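PDB 5Y2A: insect group II chitinase, which hydrolyses the beta-1,4 glycosidic bonds of chitin as a glycoside hydrolase family 18 enzyme, probably in the turnover of insect cuticle. Local coordinates for residues A[284-287]-A[288-292]; A[87-90]-A[91-95]; A[105-108]-A[109-113]; A[365-368]-A[369-373]; A[169-172]-A[173-177]. One frame throughout, in Å; residues are numbered along the deposited sequence.

How the interactions relate
Interactions 3 and 4 lie on outer helices of the TIM barrel, interactions 2 and 5 at the starts of short helices that follow barrel strands; interaction 1 belongs to the small alpha-plus-beta insertion of many family 18 chitinases, which probably deepens the substrate cleft. Interaction 2 approaches interaction 3, on the next helix, to about 6 Å and interaction 5 to about 9 Å, and interaction 4 approaches interaction 1 to about 8 Å, all between nearest atoms. Interactions 1 and 3 have centres 41 Å apart, across the middle of the chain. The side chain of Lys171 in interaction 5 is about 11 Å from a bound sugar, probably part of an N-linked glycan.

Interaction 1 of 5, residues A[284-287]-A[288-292]; sequences FYEI and CERVK
Cys288 holds its sulfur over one face of the Phe284 ring, SG lying 4.0 Å from the centroid and 23° off the ring normal. With Phe284 CG opposite the backbone N (chi1 -177°), the ring swings along the helix to the next turn, a flat polarisable surface for a sulfur tied to Cys355 in a disulfide. This is a sulfur-aromatic contact on helix 284-292 of the insertion domain found in many family 18 chitinases, joined covalently to a loop ahead of helix 361-371. Arg290 is long enough to fold its guanidinium back to the Glu286 carbonyl, one turn earlier. Its NH1 donates to Glu286 O at 3.1 Å from above the carbonyl plane, while Arg290 N reaches the same oxygen at 3.2 Å from the opposite face. An alanine in its place, lacking the side-chain donor, is likely to leave Glu286 O without its grip on one face of the carbonyl plane. The Glu286 carboxylate turns elsewhere, accepting from Thr276 OG1, Ser283 N and Glu275 N.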
loop_
_atom_site.group_PDB
_atom_site.type_symbol
_atom_site.label_atom_id
_atom_site.label_comp_id
_atom_site.label_asym_id
_atom_site.label_seq_id
_atom_site.Cartn_x
_atom_site.Cartn_y
_atom_site.Cartn_z
ATOM N N PHE A 284 3.787 -10.152 -14.895
ATOM C CA PHE A 284 4.459 -11.174 -15.689
ATOM C C PHE A 284 5.564 -10.564 -16.541
ATOM O O PHE A 284 6.647 -11.146 -16.664
ATOM C CB PHE A 284 3.461 -11.928 -16.571
ATOM C CG PHE A 284 4.098 -13.050 -17.365
ATOM C CD1 PHE A 284 4.730 -14.106 -16.717
ATOM C CD2 PHE A 284 4.090 -13.029 -18.752
ATOM C CE1 PHE A 284 5.325 -15.129 -17.439
ATOM C CE2 PHE A 284 4.685 -14.056 -19.482
ATOM C CZ PHE A 284 5.304 -15.104 -18.822
ATOM N N TYR A 285 5.324 -9.380 -17.122
ATOM C CA TYR A 285 6.354 -8.788 -17.972
ATOM C C TYR A 285 7.550 -8.304 -17.155
ATOM O O TYR A 285 8.686 -8.360 -17.641
ATOM C CB TYR A 285 5.772 -7.661 -18.840
ATOM C CG TYR A 285 5.182 -6.457 -18.128
ATOM C CD1 TYR A 285 5.997 -5.423 -17.670
ATOM C CD2 TYR A 285 3.808 -6.328 -17.967
ATOM C CE1 TYR A 285 5.454 -4.306 -17.034
ATOM C CE2 TYR A 285 3.255 -5.215 -17.337
ATOM C CZ TYR A 285 4.089 -4.207 -16.878
ATOM O OH TYR A 285 3.546 -3.099 -16.255
ATOM N N GLU A 286 7.330 -7.849 -15.916
ATOM C CA GLU A 286 8.465 -7.519 -15.055
ATOM C C GLU A 286 9.272 -8.770 -14.713
ATOM O O GLU A 286 10.498 -8.711 -14.566
ATOM C CB GLU A 286 7.974 -6.822 -13.781
ATOM C CG GLU A 286 7.472 -5.401 -14.025
ATOM C CD GLU A 286 6.780 -4.785 -12.813
ATOM O OE1 GLU A 286 6.047 -5.499 -12.091
ATOM O OE2 GLU A 286 6.957 -3.568 -12.593
ATOM N N ILE A 287 8.601 -9.908 -14.574
ATOM C CA ILE A 287 9.314 -11.158 -14.337
ATOM C C ILE A 287 10.113 -11.555 -15.573
ATOM O O ILE A 287 11.243 -12.051 -15.470
ATOM C CB ILE A 287 8.318 -12.251 -13.917
ATOM C CG1 ILE A 287 7.677 -11.893 -12.573
ATOM C CG2 ILE A 287 8.992 -13.615 -13.852
ATOM C CD1 ILE A 287 6.476 -12.739 -12.254
ATOM N N CYS A 288 9.541 -11.347 -16.762
ATOM C CA CYS A 288 10.257 -11.636 -18.001
ATOM C C CYS A 288 11.538 -10.819 -18.092
ATOM O O CYS A 288 12.603 -11.347 -18.432
ATOM C CB CYS A 288 9.360 -11.346 -19.205
ATOM S SG CYS A 288 8.174 -12.647 -19.560
ATOM N N GLU A 289 11.450 -9.520 -17.808
ATOM C CA GLU A 289 12.646 -8.686 -17.840
ATOM C C GLU A 289 13.711 -9.222 -16.893
ATOM O O GLU A 289 14.900 -9.241 -17.227
ATOM C CB GLU A 289 12.300 -7.241 -17.482
ATOM C CG GLU A 289 13.521 -6.327 -17.494
ATOM C CD GLU A 289 13.191 -4.897 -17.137
ATOM O OE1 GLU A 289 11.989 -4.566 -17.056
ATOM O OE2 GLU A 289 14.134 -4.103 -16.940
ATOM N N ARG A 290 13.302 -9.662 -15.702
ATOM C CA ARG A 290 14.269 -10.179 -14.739
ATOM C C ARG A 290 14.941 -11.449 -15.252
ATOM O O ARG A 290 16.161 -11.611 -15.125
ATOM C CB ARG A 290 13.581 -10.415 -13.400
ATOM C CG ARG A 290 13.305 -9.105 -12.686
ATOM C CD ARG A 290 12.195 -9.178 -11.662
ATOM N NE ARG A 290 12.223 -7.960 -10.851
ATOM C CZ ARG A 290 11.883 -6.754 -11.302
ATOM N NH1 ARG A 290 11.458 -6.589 -12.558
ATOM N NH2 ARG A 290 11.965 -5.706 -10.490
ATOM N N VAL A 291 14.168 -12.359 -15.841
ATOM C CA VAL A 291 14.755 -13.582 -16.381
ATOM C C VAL A 291 15.597 -13.279 -17.615
ATOM O O VAL A 291 16.735 -13.746 -17.736
ATOM C CB VAL A 291 13.660 -14.617 -16.692
ATOM C CG1 VAL A 291 14.250 -15.810 -17.448
ATOM C CG2 VAL A 291 13.003 -15.087 -15.410
ATOM N N LYS A 292 15.056 -12.479 -18.539
ATOM C CA LYS A 292 15.702 -12.282 -19.836
ATOM C C LYS A 292 16.919 -11.371 -19.738
ATOM O O LYS A 292 17.941 -11.625 -20.384
ATOM C CB LYS A 292 14.709 -11.702 -20.845
ATOM C CG LYS A 292 13.489 -12.561 -21.145
ATOM C CD LYS A 292 13.813 -13.780 -21.986
ATOM C CE LYS A 292 12.532 -14.394 -22.526
ATOM N NZ LYS A 292 12.747 -15.747 -23.103
#

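Interaction 2 of 5, residues A[87-90]-A[91-95]; sequences AGDK and YSRLV
A salt bridge between Asp89 and Arg93, four residues apart, spans the start of helix 90-95, the short helix that follows barrel strand 75-81 in the TIM-barrel fold. Arg93 bends at chi3 (-70°), which brings NE to Asp89 OD1 at 3.0 Å. The oxygen lies in the guanidinium plane but is itself met from above the carboxylate, the two planes being 64° apart. A water closes a second path between the same groups, donating to Asp89 OD1 at 2.8 Å and accepting from Arg93 NH2 at 2.9 Å; NH2 also donates to Lys44 O. Arginine suits the place because its several N-H groups serve the carboxylate, the water and a backbone carbonyl together. The Lys90 chain runs alongside the Tyr91 ring in the same direction, and Lys90 CE comes 3.9 Å from Tyr91 CE2. Both polar ends meet Asp85, the ammonium by a salt bridge and the hydroxyl by a hydrogen bond, and Lys90 NZ also donates to Leu42 O, while the tyrosine ring stacks on Trp124, just beyond barrel strand 119-123. Gly88 has backbone angles at which a CB would jam against the carbonyl oxygen before it. In the first turn, another water donates to Gly88 O at 2.9 Å and accepts from Ser92 N at 2.8 Å.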
loop_
_atom_site.group_PDB
_atom_site.type_symbol
_atom_site.label_atom_id
_atom_site.label_comp_id
_atom_site.label_asym_id
_atom_site.label_seq_id
_atom_site.Cartn_x
_atom_site.Cartn_y
_atom_site.Cartn_z
ATOM N N ALA A 87 -12.716 -3.058 2.779
ATOM C CA ALA A 87 -12.421 -2.763 4.171
ATOM C C ALA A 87 -13.665 -2.194 4.843
ATOM O O ALA A 87 -14.407 -1.409 4.251
ATOM C CB ALA A 87 -11.260 -1.771 4.276
ATOM N N GLY A 88 -13.901 -2.602 6.080
ATOM C CA GLY A 88 -15.020 -2.053 6.820
ATOM C C GLY A 88 -16.321 -2.779 6.545
ATOM O O GLY A 88 -16.372 -3.834 5.906
ATOM N N ASP A 89 -17.401 -2.190 7.064
ATOM C CA ASP A 89 -18.681 -2.876 7.178
ATOM C C ASP A 89 -19.713 -2.442 6.145
ATOM O O ASP A 89 -20.851 -2.908 6.207
ATOM C CB ASP A 89 -19.254 -2.683 8.592
ATOM C CG ASP A 89 -19.711 -1.247 8.870
ATOM O OD1 ASP A 89 -19.598 -0.370 7.988
ATOM O OD2 ASP A 89 -20.182 -0.993 10.001
ATOM N N LYS A 90 -19.350 -1.573 5.195
ATOM C CA LYS A 90 -20.371 -0.959 4.349
ATOM C C LYS A 90 -21.102 -1.993 3.499
ATOM O O LYS A 90 -22.320 -1.900 3.319
ATOM C CB LYS A 90 -19.763 0.144 3.476
ATOM C CG LYS A 90 -18.673 -0.275 2.502
ATOM C CD LYS A 90 -18.176 0.943 1.723
ATOM C CE LYS A 90 -17.006 0.603 0.815
ATOM N NZ LYS A 90 -16.517 1.808 0.071
ATOM N N TYR A 91 -20.387 -2.991 2.974
ATOM C CA TYR A 91 -21.084 -4.041 2.237
ATOM C C TYR A 91 -21.979 -4.858 3.161
ATOM O O TYR A 91 -23.086 -5.249 2.774
ATOM C CB TYR A 91 -20.081 -4.937 1.512
ATOM C CG TYR A 91 -19.480 -4.281 0.291
ATOM C CD1 TYR A 91 -20.105 -4.367 -0.949
ATOM C CD2 TYR A 91 -18.293 -3.565 0.382
ATOM C CE1 TYR A 91 -19.560 -3.763 -2.067
ATOM C CE2 TYR A 91 -17.740 -2.957 -0.730
ATOM C CZ TYR A 91 -18.377 -3.058 -1.949
ATOM O OH TYR A 91 -17.834 -2.447 -3.056
ATOM N N SER A 92 -21.523 -5.120 4.389
ATOM C CA SER A 92 -22.365 -5.825 5.353
ATOM C C SER A 92 -23.593 -5.004 5.716
ATOM O O SER A 92 -24.694 -5.551 5.869
ATOM C CB SER A 92 -21.563 -6.155 6.609
ATOM O OG SER A 92 -22.331 -6.923 7.519
ATOM N N ARG A 93 -23.427 -3.686 5.862
ATOM C CA ARG A 93 -24.574 -2.834 6.149
ATOM C C ARG A 93 -25.557 -2.840 4.990
ATOM O O ARG A 93 -26.771 -2.756 5.207
ATOM C CB ARG A 93 -24.113 -1.408 6.464
ATOM C CG ARG A 93 -23.308 -1.299 7.758
ATOM C CD ARG A 93 -23.101 0.149 8.199
ATOM N NE ARG A 93 -22.188 0.912 7.352
ATOM C CZ ARG A 93 -22.575 1.815 6.458
ATOM N NH1 ARG A 93 -23.865 2.065 6.279
ATOM N NH2 ARG A 93 -21.671 2.470 5.740
ATOM N N LEU A 94 -25.057 -2.956 3.759
ATOM C CA LEU A 94 -25.940 -3.024 2.599
ATOM C C LEU A 94 -26.749 -4.318 2.594
ATOM O O LEU A 94 -27.984 -4.292 2.544
ATOM C CB LEU A 94 -25.122 -2.881 1.308
ATOM C CG LEU A 94 -25.800 -3.283 -0.005
ATOM C CD1 LEU A 94 -27.030 -2.437 -0.276
ATOM C CD2 LEU A 94 -24.818 -3.190 -1.179
ATOM N N VAL A 95 -26.070 -5.470 2.640
ATOM C CA VAL A 95 -26.776 -6.726 2.405
ATOM C C VAL A 95 -27.672 -7.115 3.579
ATOM O O VAL A 95 -28.610 -7.898 3.394
ATOM C CB VAL A 95 -25.796 -7.872 2.075
ATOM C CG1 VAL A 95 -24.907 -7.498 0.884
ATOM C CG2 VAL A 95 -24.964 -8.272 3.291
HETATM O O HOH W 1 -18.730 -4.898 4.646
HETATM O O HOH W 2 -19.003 2.082 6.745
#

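Interaction 3 of 5, residues A[105-108]-A[109-113]; sequences VVHA and VDFLE
His107 and Phe111 carry the aromatic part of this contact, one turn apart on helix 98-115, which packs on the outside of the TIM barrel. Their side chains run side by side in the same direction, each with CG anti to its own backbone N (chi1 174° and -167°), and the rings meet rim to rim. His107 CE1 lies 3.7 Å from Phe111 CD2, the centroids are 5.8 Å apart and the planes are inclined at 34°, so neither ring covers the face of the other. Phe111 continues inward to Ile49 and barrel strand 75-81, touching Leu78, and makes an edge-to-face contact with Tyr115; His107 rests on Val48. The apolar residues divide between neighbours: Val105 and Val109 present branched side chains to helix 141-159, meeting Leu152, Ala155 and Phe156, and Leu112 joins Phe156 to Leu78. The small Ala108 touches Ile49, and its size probably allows the helix to sit close to strand 49-51. Asp110, by contrast, is exposed, as fits a carboxylate on the outer surface. Backbone hydrogen bonds complete the helical turns: Phe111 N gives to His107 O at 2.9 Å, and Leu112 N to Ala108 O, also at 2.9 Å.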
loop_
_atom_site.group_PDB
_atom_site.type_symbol
_atom_site.label_atom_id
_atom_site.label_comp_id
_atom_site.label_asym_id
_atom_site.label_seq_id
_atom_site.Cartn_x
_atom_site.Cartn_y
_atom_site.Cartn_z
ATOM N N VAL A 105 -30.273 -2.031 -5.830
ATOM C CA VAL A 105 -30.626 -2.714 -7.074
ATOM C C VAL A 105 -31.195 -1.730 -8.087
ATOM O O VAL A 105 -30.830 -1.746 -9.269
ATOM C CB VAL A 105 -31.611 -3.862 -6.790
ATOM C CG1 VAL A 105 -32.178 -4.411 -8.093
ATOM C CG2 VAL A 105 -30.934 -4.955 -5.985
ATOM N N VAL A 106 -32.113 -0.868 -7.648
ATOM C CA VAL A 106 -32.711 0.107 -8.559
ATOM C C VAL A 106 -31.644 1.042 -9.120
ATOM O O VAL A 106 -31.596 1.310 -10.326
ATOM C CB VAL A 106 -33.831 0.890 -7.851
ATOM C CG1 VAL A 106 -34.225 2.102 -8.676
ATOM C CG2 VAL A 106 -35.029 -0.012 -7.618
ATOM N N HIS A 107 -30.773 1.554 -8.249
ATOM C CA HIS A 107 -29.730 2.471 -8.697
ATOM C C HIS A 107 -28.724 1.772 -9.608
ATOM O O HIS A 107 -28.256 2.360 -10.591
ATOM C CB HIS A 107 -29.024 3.085 -7.486
ATOM C CG HIS A 107 -27.845 3.932 -7.844
ATOM N ND1 HIS A 107 -26.592 3.405 -8.078
ATOM C CD2 HIS A 107 -27.726 5.271 -8.006
ATOM C CE1 HIS A 107 -25.755 4.382 -8.372
ATOM N NE2 HIS A 107 -26.418 5.525 -8.335
ATOM N N ALA A 108 -28.376 0.523 -9.294
ATOM C CA ALA A 108 -27.382 -0.191 -10.090
ATOM C C ALA A 108 -27.826 -0.330 -11.541
ATOM O O ALA A 108 -27.035 -0.105 -12.461
ATOM C CB ALA A 108 -27.111 -1.565 -9.477
ATOM N N VAL A 109 -29.096 -0.675 -11.766
ATOM C CA VAL A 109 -29.592 -0.840 -13.132
ATOM C C VAL A 109 -29.405 0.449 -13.926
ATOM O O VAL A 109 -28.934 0.433 -15.069
ATOM C CB VAL A 109 -31.064 -1.290 -13.118
ATOM C CG1 VAL A 109 -31.661 -1.193 -14.514
ATOM C CG2 VAL A 109 -31.171 -2.711 -12.585
ATOM N N ASP A 110 -29.768 1.584 -13.326
ATOM C CA ASP A 110 -29.627 2.865 -14.014
ATOM C C ASP A 110 -28.162 3.229 -14.227
ATOM O O ASP A 110 -27.792 3.736 -15.292
ATOM C CB ASP A 110 -30.342 3.957 -13.221
ATOM C CG ASP A 110 -31.841 3.756 -13.186
ATOM O OD1 ASP A 110 -32.387 3.213 -14.171
ATOM O OD2 ASP A 110 -32.467 4.130 -12.173
ATOM N N PHE A 111 -27.317 2.984 -13.222
ATOM C CA PHE A 111 -25.891 3.278 -13.359
ATOM C C PHE A 111 -25.288 2.498 -14.523
ATOM O O PHE A 111 -24.581 3.059 -15.367
ATOM C CB PHE A 111 -25.168 2.949 -12.049
ATOM C CG PHE A 111 -23.766 3.500 -11.962
ATOM C CD1 PHE A 111 -22.694 2.797 -12.493
ATOM C CD2 PHE A 111 -23.520 4.710 -11.329
ATOM C CE1 PHE A 111 -21.400 3.298 -12.409
ATOM C CE2 PHE A 111 -22.227 5.215 -11.238
ATOM C CZ PHE A 111 -21.165 4.506 -11.780
ATOM N N LEU A 112 -25.580 1.200 -14.589
ATOM C CA LEU A 112 -25.013 0.358 -15.637
ATOM C C LEU A 112 -25.488 0.800 -17.017
ATOM O O LEU A 112 -24.686 0.940 -17.948
ATOM C CB LEU A 112 -25.387 -1.099 -15.369
ATOM C CG LEU A 112 -24.827 -1.622 -14.047
ATOM C CD1 LEU A 112 -25.526 -2.910 -13.636
ATOM C CD2 LEU A 112 -23.324 -1.825 -14.155
ATOM N N GLU A 113 -26.797 1.025 -17.169
ATOM C CA GLU A 113 -27.328 1.441 -18.464
ATOM C C GLU A 113 -26.806 2.808 -18.872
ATOM O O GLU A 113 -26.612 3.068 -20.067
ATOM C CB GLU A 113 -28.852 1.442 -18.425
ATOM C CG GLU A 113 -29.425 0.078 -18.142
ATOM C CD GLU A 113 -30.910 0.010 -18.388
ATOM O OE1 GLU A 113 -31.396 -1.099 -18.669
ATOM O OE2 GLU A 113 -31.583 1.060 -18.323
#

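Interaction 4 of 5, residues A[365-368]-A[369-373]; sequences TINH and VLRGK
His368 donates from ND1 to Lys373 O at 2.8 Å, with the acceptor in the plane of the imidazole ring and an N-H...O angle of 155°. On another side of the same helical turn, Arg371 NH1 gives a hydrogen bond to Asn367 OD1 at 2.9 Å. The donor comes nearly along the C=O axis, although the amide and guanidinium planes are 59° apart; a bend at chi3 (72°) in the arginine carries its end back alongside the asparagine. The amide is held from its other end too, for Asn367 ND2 donates to Leu363 O and Leu31 O, so asparagine suits the place by accepting and donating at once. These contacts surround the C-terminal turn of helix 361-371, the helix that completes the barrel. Gly372 leaves the helical conformation with positive phi, a value glycine adopts most easily, and the chain turns so that Lys373 N makes a weak 3.5 Å bond to Asn367 O. That carbonyl already accepts from Arg371 N at 2.8 Å. Lys373 CE also lies 3.9 Å above the centre of the Arg371 guanidinium. On the barrel side of the helix, Ile366 CG2 and Leu370 CD1 touch at 3.9 Å, their side chains running together. Both rest on Ser340 of barrel strand 339-343, Leu370 reaches Val5 of strand 4-10 as well, and Val369 packs against helix 322-334.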
loop_
_atom_site.group_PDB
_atom_site.type_symbol
_atom_site.label_atom_id
_atom_site.label_comp_id
_atom_site.label_asym_id
_atom_site.label_seq_id
_atom_site.Cartn_x
_atom_site.Cartn_y
_atom_site.Cartn_z
ATOM N N THR A 365 -2.489 -17.790 -24.937
ATOM C CA THR A 365 -2.441 -19.212 -24.610
ATOM C C THR A 365 -3.791 -19.722 -24.111
ATOM O O THR A 365 -4.238 -20.808 -24.507
ATOM C CB THR A 365 -1.344 -19.461 -23.571
ATOM O OG1 THR A 365 -0.065 -19.163 -24.149
ATOM C CG2 THR A 365 -1.370 -20.900 -23.098
ATOM N N ILE A 366 -4.461 -18.953 -23.245
ATOM C CA ILE A 366 -5.771 -19.363 -22.738
ATOM C C ILE A 366 -6.806 -19.402 -23.865
ATOM O O ILE A 366 -7.633 -20.323 -23.936
ATOM C CB ILE A 366 -6.201 -18.434 -21.582
ATOM C CG1 ILE A 366 -5.284 -18.659 -20.368
ATOM C CG2 ILE A 366 -7.663 -18.663 -21.215
ATOM C CD1 ILE A 366 -5.471 -17.662 -19.226
ATOM N N ASN A 367 -6.778 -18.413 -24.764
ATOM C CA ASN A 367 -7.716 -18.394 -25.889
ATOM C C ASN A 367 -7.472 -19.554 -26.846
ATOM O O ASN A 367 -8.417 -20.089 -27.441
ATOM C CB ASN A 367 -7.607 -17.074 -26.639
ATOM C CG ASN A 367 -8.436 -15.998 -26.005
ATOM O OD1 ASN A 367 -9.590 -15.791 -26.369
ATOM N ND2 ASN A 367 -7.857 -15.314 -25.029
ATOM N N HIS A 368 -6.209 -19.921 -27.030
ATOM C CA HIS A 368 -5.856 -21.075 -27.850
ATOM C C HIS A 368 -6.552 -22.338 -27.353
ATOM O O HIS A 368 -7.189 -23.061 -28.130
ATOM C CB HIS A 368 -4.332 -21.226 -27.838
ATOM C CG HIS A 368 -3.832 -22.496 -28.447
ATOM N ND1 HIS A 368 -4.056 -22.833 -29.763
ATOM C CD2 HIS A 368 -3.091 -23.501 -27.921
ATOM C CE1 HIS A 368 -3.489 -24.000 -30.017
ATOM N NE2 HIS A 368 -2.896 -24.424 -28.917
ATOM N N VAL A 369 -6.477 -22.595 -26.045
ATOM C CA VAL A 369 -7.043 -23.818 -25.479
ATOM C C VAL A 369 -8.568 -23.774 -25.497
ATOM O O VAL A 369 -9.232 -24.750 -25.872
ATOM C CB VAL A 369 -6.517 -24.035 -24.048
ATOM C CG1 VAL A 369 -7.247 -25.200 -23.394
ATOM C CG2 VAL A 369 -5.010 -24.263 -24.063
ATOM N N LEU A 370 -9.148 -22.665 -25.045
ATOM C CA LEU A 370 -10.579 -22.620 -24.779
ATOM C C LEU A 370 -11.410 -22.230 -25.992
ATOM O O LEU A 370 -12.590 -22.594 -26.064
ATOM C CB LEU A 370 -10.872 -21.640 -23.640
ATOM C CG LEU A 370 -10.295 -22.036 -22.284
ATOM C CD1 LEU A 370 -10.723 -21.016 -21.245
ATOM C CD2 LEU A 370 -10.756 -23.441 -21.905
ATOM N N ARG A 371 -10.838 -21.478 -26.930
ATOM C CA ARG A 371 -11.593 -20.966 -28.063
ATOM C C ARG A 371 -10.968 -21.340 -29.401
ATOM O O ARG A 371 -11.423 -20.849 -30.442
ATOM C CB ARG A 371 -11.753 -19.446 -27.939
ATOM C CG ARG A 371 -12.490 -19.043 -26.658
ATOM C CD ARG A 371 -12.484 -17.551 -26.450
ATOM N NE ARG A 371 -13.357 -16.851 -27.388
ATOM C CZ ARG A 371 -13.201 -15.577 -27.738
ATOM N NH1 ARG A 371 -12.193 -14.869 -27.243
ATOM N NH2 ARG A 371 -14.048 -15.012 -28.589
ATOM N N GLY A 372 -9.953 -22.204 -29.403
ATOM C CA GLY A 372 -9.386 -22.697 -30.643
ATOM C C GLY A 372 -8.623 -21.685 -31.461
ATOM O O GLY A 372 -8.401 -21.910 -32.654
ATOM N N LYS A 373 -8.229 -20.568 -30.866
ATOM C CA LYS A 373 -7.412 -19.593 -31.578
ATOM C C LYS A 373 -6.074 -20.231 -31.922
ATOM O O LYS A 373 -5.380 -20.740 -31.037
ATOM C CB LYS A 373 -7.196 -18.358 -30.705
ATOM C CG LYS A 373 -8.475 -17.702 -30.186
ATOM C CD LYS A 373 -9.273 -16.943 -31.230
ATOM C CE LYS A 373 -10.442 -16.234 -30.552
ATOM N NZ LYS A 373 -11.317 -15.487 -31.498
#

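Interaction 5 of 5, residues A[169-172]-A[173-177]; sequences ASKR and VIDYA
The Tyr176 ring and the Arg172 guanidinium stand perpendicular, 90° between their planes. Arg172 runs straight out from CG to NE and passes the ring obliquely, with both CG and NE 3.8 Å from Tyr176 CE2; the two side chains also touch Cys134. Arg172 O comes 3.2 Å from Tyr176 CD2. Asp175 offers its carboxylate to Lys171 one turn back, where NZ meets the syn lone pair of OD2 at 2.8 Å in a salt bridge. Lysine is long enough to curl round to it, bending at chi4 (-50°). Tyr230 OH bonds both Asp175 OD1 and Lys171 NZ, joining this pair to helix 224-233. With an alanine in place of Asp175, the lysine ammonium would probably lose its counter-charge here and be freer to swing away from Tyr230. At the helix start, Ser170 OG accepts from Val173 N at 3.2 Å, nearly straight at 171°. Serine in this place makes the arrangement a classic N-cap, opening helix 171-177 just after barrel strand 162-167.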
loop_
_atom_site.group_PDB
_atom_site.type_symbol
_atom_site.label_atom_id
_atom_site.label_comp_id
_atom_site.label_asym_id
_atom_site.label_seq_id
_atom_site.Cartn_x
_atom_site.Cartn_y
_atom_site.Cartn_z
ATOM N N ALA A 169 -11.058 -18.374 -2.965
ATOM C CA ALA A 169 -10.509 -19.712 -3.133
ATOM C C ALA A 169 -10.068 -20.326 -1.809
ATOM O O ALA A 169 -9.387 -21.358 -1.809
ATOM C CB ALA A 169 -9.327 -19.683 -4.103
ATOM N N SER A 170 -10.392 -19.687 -0.690
ATOM C CA SER A 170 -10.056 -20.193 0.637
ATOM C C SER A 170 -11.205 -21.056 1.137
ATOM O O SER A 170 -12.344 -20.587 1.206
ATOM C CB SER A 170 -9.801 -19.041 1.607
ATOM O OG SER A 170 -9.902 -19.479 2.957
ATOM N N LYS A 171 -10.913 -22.315 1.475
ATOM C CA LYS A 171 -11.957 -23.183 2.014
ATOM C C LYS A 171 -12.641 -22.522 3.204
ATOM O O LYS A 171 -13.873 -22.452 3.272
ATOM C CB LYS A 171 -11.376 -24.536 2.428
ATOM C CG LYS A 171 -12.431 -25.486 3.003
ATOM C CD LYS A 171 -11.807 -26.722 3.623
ATOM C CE LYS A 171 -12.870 -27.673 4.170
ATOM N NZ LYS A 171 -13.871 -26.996 5.036
ATOM N N ARG A 172 -11.838 -22.021 4.145
ATOM C CA ARG A 172 -12.354 -21.321 5.319
ATOM C C ARG A 172 -13.346 -20.226 4.942
ATOM O O ARG A 172 -14.470 -20.182 5.458
ATOM C CB ARG A 172 -11.186 -20.726 6.109
ATOM C CG ARG A 172 -11.598 -19.946 7.336
ATOM C CD ARG A 172 -10.398 -19.413 8.106
ATOM N NE ARG A 172 -10.833 -18.672 9.288
ATOM C CZ ARG A 172 -10.553 -17.397 9.532
ATOM N NH1 ARG A 172 -9.824 -16.693 8.674
ATOM N NH2 ARG A 172 -11.005 -16.824 10.642
ATOM N N VAL A 173 -12.940 -19.324 4.040
ATOM C CA VAL A 173 -13.800 -18.200 3.669
ATOM C C VAL A 173 -15.038 -18.689 2.929
ATOM O O VAL A 173 -16.138 -18.157 3.119
ATOM C CB VAL A 173 -13.015 -17.168 2.831
ATOM C CG1 VAL A 173 -13.938 -16.054 2.349
ATOM C CG2 VAL A 173 -11.857 -16.586 3.636
ATOM N N ILE A 174 -14.878 -19.682 2.054
ATOM C CA ILE A 174 -16.029 -20.209 1.323
ATOM C C ILE A 174 -17.089 -20.705 2.296
ATOM O O ILE A 174 -18.281 -20.408 2.144
ATOM C CB ILE A 174 -15.587 -21.319 0.354
ATOM C CG1 ILE A 174 -14.751 -20.717 -0.784
ATOM C CG2 ILE A 174 -16.806 -22.067 -0.199
ATOM C CD1 ILE A 174 -13.850 -21.711 -1.462
ATOM N N ASP A 175 -16.664 -21.438 3.332
ATOM C CA ASP A 175 -17.609 -21.968 4.313
ATOM C C ASP A 175 -18.341 -20.844 5.035
ATOM O O ASP A 175 -19.534 -20.959 5.335
ATOM C CB ASP A 175 -16.877 -22.848 5.326
ATOM C CG ASP A 175 -16.346 -24.127 4.717
ATOM O OD1 ASP A 175 -16.844 -24.525 3.644
ATOM O OD2 ASP A 175 -15.433 -24.736 5.320
ATOM N N TYR A 176 -17.646 -19.736 5.300
ATOM C CA TYR A 176 -18.252 -18.614 6.002
ATOM C C TYR A 176 -19.133 -17.753 5.107
ATOM O O TYR A 176 -20.123 -17.186 5.583
ATOM C CB TYR A 176 -17.158 -17.735 6.602
ATOM C CG TYR A 176 -16.577 -18.167 7.932
ATOM C CD1 TYR A 176 -17.369 -18.255 9.073
ATOM C CD2 TYR A 176 -15.229 -18.461 8.049
ATOM C CE1 TYR A 176 -16.825 -18.619 10.293
ATOM C CE2 TYR A 176 -14.676 -18.834 9.261
ATOM C CZ TYR A 176 -15.481 -18.913 10.380
ATOM O OH TYR A 176 -14.919 -19.282 11.582
ATOM N N ALA A 177 -18.790 -17.615 3.827
ATOM C CA ALA A 177 -19.312 -16.517 3.022
ATOM C C ALA A 177 -20.438 -16.902 2.075
ATOM O O ALA A 177 -21.291 -16.058 1.784
ATOM C CB ALA A 177 -18.180 -15.880 2.198
#